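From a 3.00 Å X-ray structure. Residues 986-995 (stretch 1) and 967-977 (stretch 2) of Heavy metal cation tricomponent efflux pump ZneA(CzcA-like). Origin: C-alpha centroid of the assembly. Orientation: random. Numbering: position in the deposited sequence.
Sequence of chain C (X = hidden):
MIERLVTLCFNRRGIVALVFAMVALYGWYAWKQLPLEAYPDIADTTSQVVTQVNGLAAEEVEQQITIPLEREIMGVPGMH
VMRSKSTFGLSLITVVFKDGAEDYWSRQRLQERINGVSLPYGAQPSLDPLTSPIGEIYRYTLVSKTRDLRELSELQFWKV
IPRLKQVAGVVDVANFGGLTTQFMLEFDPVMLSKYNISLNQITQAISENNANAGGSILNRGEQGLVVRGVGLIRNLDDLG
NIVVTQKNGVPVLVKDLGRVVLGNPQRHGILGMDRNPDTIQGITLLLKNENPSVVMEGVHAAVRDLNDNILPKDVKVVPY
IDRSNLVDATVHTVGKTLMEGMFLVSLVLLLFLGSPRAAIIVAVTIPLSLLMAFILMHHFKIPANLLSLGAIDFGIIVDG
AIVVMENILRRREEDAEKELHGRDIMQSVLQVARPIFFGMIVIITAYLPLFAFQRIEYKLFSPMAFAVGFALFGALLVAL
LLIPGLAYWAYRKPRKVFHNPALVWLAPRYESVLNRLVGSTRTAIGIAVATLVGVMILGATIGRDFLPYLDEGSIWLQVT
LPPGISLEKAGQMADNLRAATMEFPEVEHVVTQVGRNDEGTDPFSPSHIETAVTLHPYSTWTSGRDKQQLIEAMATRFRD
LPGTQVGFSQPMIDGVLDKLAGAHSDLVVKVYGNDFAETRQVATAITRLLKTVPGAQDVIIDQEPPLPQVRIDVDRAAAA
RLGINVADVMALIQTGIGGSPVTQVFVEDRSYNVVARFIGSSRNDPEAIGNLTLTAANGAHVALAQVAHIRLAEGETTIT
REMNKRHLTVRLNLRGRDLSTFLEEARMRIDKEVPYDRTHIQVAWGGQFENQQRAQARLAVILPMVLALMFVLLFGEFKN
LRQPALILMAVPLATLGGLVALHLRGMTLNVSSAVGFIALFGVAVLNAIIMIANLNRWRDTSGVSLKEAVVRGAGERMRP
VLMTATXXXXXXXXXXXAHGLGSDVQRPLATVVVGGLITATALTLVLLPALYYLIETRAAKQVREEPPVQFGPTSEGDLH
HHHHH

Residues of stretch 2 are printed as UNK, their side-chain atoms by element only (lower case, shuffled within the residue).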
# COMPACT_ATOMS: atom_id res chain seq x y z
N GLN C 986 -27.33 -17.80 -18.24
CA GLN C 986 -26.78 -18.71 -19.24
C GLN C 986 -27.75 -18.86 -20.40
O GLN C 986 -27.34 -18.95 -21.56
CB GLN C 986 -26.55 -20.08 -18.60
CG GLN C 986 -26.02 -20.00 -17.18
CD GLN C 986 -26.24 -21.29 -16.42
OE1 GLN C 986 -26.93 -22.20 -16.89
NE2 GLN C 986 -25.66 -21.37 -15.23
N ARG C 987 -29.04 -18.90 -20.08
CA ARG C 987 -30.09 -19.03 -21.09
C ARG C 987 -30.04 -18.03 -22.24
O ARG C 987 -30.45 -18.36 -23.34
CB ARG C 987 -31.47 -19.02 -20.43
CG ARG C 987 -31.71 -20.18 -19.49
CD ARG C 987 -33.16 -20.25 -19.08
NE ARG C 987 -33.64 -18.98 -18.55
CZ ARG C 987 -33.51 -18.60 -17.29
NH1 ARG C 987 -32.92 -19.40 -16.41
NH2 ARG C 987 -33.97 -17.42 -16.89
N PRO C 988 -29.58 -16.79 -21.99
CA PRO C 988 -29.39 -15.91 -23.15
C PRO C 988 -28.37 -16.43 -24.16
O PRO C 988 -28.71 -16.54 -25.35
CB PRO C 988 -28.88 -14.62 -22.51
CG PRO C 988 -29.53 -14.59 -21.20
CD PRO C 988 -29.56 -16.02 -20.73
N LEU C 989 -27.16 -16.75 -23.72
CA LEU C 989 -26.14 -17.28 -24.62
C LEU C 989 -26.60 -18.60 -25.23
O LEU C 989 -26.40 -18.85 -26.42
CB LEU C 989 -24.80 -17.49 -23.89
CG LEU C 989 -24.24 -16.34 -23.06
CD1 LEU C 989 -24.58 -16.54 -21.60
CD2 LEU C 989 -22.74 -16.20 -23.24
N ALA C 990 -27.23 -19.43 -24.40
CA ALA C 990 -27.76 -20.71 -24.84
C ALA C 990 -28.74 -20.53 -25.99
O ALA C 990 -28.64 -21.18 -27.02
CB ALA C 990 -28.45 -21.42 -23.68
N THR C 991 -29.70 -19.63 -25.80
CA THR C 991 -30.71 -19.35 -26.80
C THR C 991 -30.09 -18.80 -28.08
O THR C 991 -30.36 -19.31 -29.17
CB THR C 991 -31.74 -18.34 -26.27
OG1 THR C 991 -32.20 -18.77 -24.98
CG2 THR C 991 -32.92 -18.22 -27.21
N VAL C 992 -29.26 -17.78 -27.94
CA VAL C 992 -28.60 -17.15 -29.08
C VAL C 992 -27.80 -18.15 -29.92
O VAL C 992 -27.91 -18.16 -31.15
CB VAL C 992 -27.66 -16.02 -28.63
CG1 VAL C 992 -26.71 -15.62 -29.75
CG2 VAL C 992 -28.46 -14.82 -28.15
N VAL C 993 -27.02 -18.99 -29.26
CA VAL C 993 -26.20 -19.97 -29.98
C VAL C 993 -27.02 -21.11 -30.57
O VAL C 993 -26.93 -21.38 -31.77
CB VAL C 993 -25.08 -20.54 -29.09
CG1 VAL C 993 -24.40 -21.70 -29.79
CG2 VAL C 993 -24.06 -19.46 -28.74
N VAL C 994 -27.80 -21.79 -29.73
CA VAL C 994 -28.62 -22.91 -30.17
C VAL C 994 -29.53 -22.53 -31.34
O VAL C 994 -29.56 -23.21 -32.36
CB VAL C 994 -29.48 -23.49 -29.02
CG1 VAL C 994 -30.53 -24.44 -29.55
CG2 VAL C 994 -28.59 -24.20 -28.01
N GLY C 995 -30.25 -21.43 -31.18
CA GLY C 995 -31.14 -20.95 -32.23
C GLY C 995 -30.38 -20.42 -33.43
O GLY C 995 -30.79 -20.63 -34.57
N UNK C 967 -22.89 -30.70 -32.18
CA UNK C 967 -22.31 -30.72 -30.84
C UNK C 967 -22.27 -29.33 -30.22
O UNK C 967 -22.54 -29.15 -29.03
c UNK C 967 -20.03 -30.74 -31.90
c UNK C 967 -20.89 -31.34 -30.81
c UNK C 967 -20.97 -32.85 -30.96
N UNK C 968 -21.96 -28.33 -31.04
CA UNK C 968 -21.90 -26.96 -30.55
C UNK C 968 -23.30 -26.43 -30.23
O UNK C 968 -23.44 -25.42 -29.55
c UNK C 968 -21.19 -26.06 -31.54
N UNK C 969 -24.32 -27.11 -30.73
CA UNK C 969 -25.69 -26.64 -30.55
C UNK C 969 -26.51 -27.54 -29.63
O UNK C 969 -27.70 -27.31 -29.43
c UNK C 969 -26.39 -26.52 -31.90
N UNK C 970 -25.86 -28.55 -29.05
CA UNK C 970 -26.54 -29.42 -28.09
C UNK C 970 -25.90 -29.30 -26.71
O UNK C 970 -26.47 -29.77 -25.72
c UNK C 970 -27.48 -31.22 -29.71
c UNK C 970 -26.54 -30.88 -28.55
c UNK C 970 -27.79 -32.70 -29.72
c UNK C 970 -28.76 -30.40 -29.64
N UNK C 971 -24.74 -28.68 -26.65
CA UNK C 971 -24.08 -28.44 -25.38
C UNK C 971 -24.76 -27.32 -24.63
O UNK C 971 -24.64 -27.21 -23.41
N UNK C 972 -25.51 -26.49 -25.35
CA UNK C 972 -26.14 -25.32 -24.75
C UNK C 972 -27.64 -25.48 -24.57
O UNK C 972 -28.29 -24.64 -23.94
c UNK C 972 -24.03 -22.45 -26.27
c UNK C 972 -24.33 -23.72 -25.50
c UNK C 972 -23.89 -23.59 -24.05
c UNK C 972 -25.81 -24.07 -25.57
N UNK C 973 -28.19 -26.56 -25.11
CA UNK C 973 -29.59 -26.91 -24.85
C UNK C 973 -29.90 -27.08 -23.35
O UNK C 973 -30.90 -26.54 -22.87
c UNK C 973 -30.05 -28.14 -25.67
c UNK C 973 -31.23 -28.83 -24.99
c UNK C 973 -31.30 -28.72 -27.82
c UNK C 973 -30.44 -27.71 -27.09
N UNK C 974 -29.05 -27.81 -22.61
CA UNK C 974 -29.34 -27.88 -21.17
C UNK C 974 -29.17 -26.53 -20.49
O UNK C 974 -29.85 -26.25 -19.50
c UNK C 974 -27.87 -28.62 -22.95
c UNK C 974 -27.20 -28.80 -21.63
c UNK C 974 -28.30 -28.87 -20.65
N UNK C 975 -28.28 -25.70 -21.01
CA UNK C 975 -28.07 -24.37 -20.47
C UNK C 975 -29.26 -23.46 -20.80
O UNK C 975 -29.42 -22.39 -20.21
c UNK C 975 -26.78 -23.77 -21.00
N UNK C 976 -30.08 -23.91 -21.74
CA UNK C 976 -31.30 -23.20 -22.09
C UNK C 976 -32.45 -23.60 -21.16
O UNK C 976 -33.61 -23.27 -21.41
c UNK C 976 -31.68 -23.45 -23.53
N UNK C 977 -32.11 -24.31 -20.08
CA UNK C 977 -33.08 -24.65 -19.04
C UNK C 977 -33.04 -23.61 -17.92
O UNK C 977 -31.99 -23.05 -17.61
c UNK C 977 -34.81 -27.23 -19.39
c UNK C 977 -32.81 -26.04 -18.45
c UNK C 977 -33.30 -27.26 -19.24
c UNK C 977 -32.85 -28.54 -18.55

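Position 967 carries three side-chain carbons, one bearing the other two; the fork at CB makes it Val967. It lies out of reach of stretch 1. Position 968 has a single carbon, so it is Ala968, and what it offers the partner is backbone: its O lies 3.8 Å from Val993 CG1. Position 969 also has one carbon and is Ala969. Its O approaches Val994 CG2 to 3.5 Å, and its CA is 4.8 Å from the CA of Val994, a spacing that leaves little room between the two backbones.

Position 970 has four carbons forked at the second, the pattern of Leu970; its CA-to-CB bond points away, and it makes no contact. Position 971 has no side-chain atoms and is Gly971. Its N donates a hydrogen bond to Val967 O at 3.3 Å.

At position 972 four carbons again fork at the second, but here CA-to-CB points toward the helix of stretch 1. This is Leu972, with CD1 3.6 Å from Val993 CB and CB 3.7 Å from Val994 CG2. Its backbone O sits just 3.2 Å from Ala990 CB. Position 973 has four carbons forked at the first, one arm two carbons long: Ile973. Although it lies on the surface with its CA-to-CB bond pointing away, its CG1 comes within 4.1 Å of Val994 CG2.

Position 974 has three carbons closing a ring onto the backbone N, which identifies Pro974; its CA-to-CB bond points away and it touches nothing on stretch 1. Position 975 has one carbon, 3.9 Å from Ala990 CB, and is Ala975. Its O receives a CA-H...O contact from Arg987 CA at 3.5 Å and lies 3.3 Å from Arg987 CG. Position 976, with one carbon 3.8 Å from Ala990 CB, is Ala976. Position 977 has four carbons forked at the second and is Leu977; its CA-to-CB bond points away, while its O lies 3.4 Å from Arg987 CD and near the plane of the guanidinium, at its edge.

The rule to read here is close packing without hydrogen bonds between the stretches. Ala990 sits at the centre of the fit: its lone methyl meets Leu972, Ala975 and Ala976, and its CA comes within 4.9 Å of the CA of Leu972. Where one partner is an alanine the backbones lie close, with CA of Arg987 4.5 Å from CA of Ala976, and carbonyl oxygens become part of the packing surface. Val993 and Val994, one helical turn further along, supply the bulk around Leu972, and the aliphatic part of Arg987 covers the other end. About 501 Å² is buried, summed over both sides.

Stretch 2, residues 967-977: VAALGLIPAAL
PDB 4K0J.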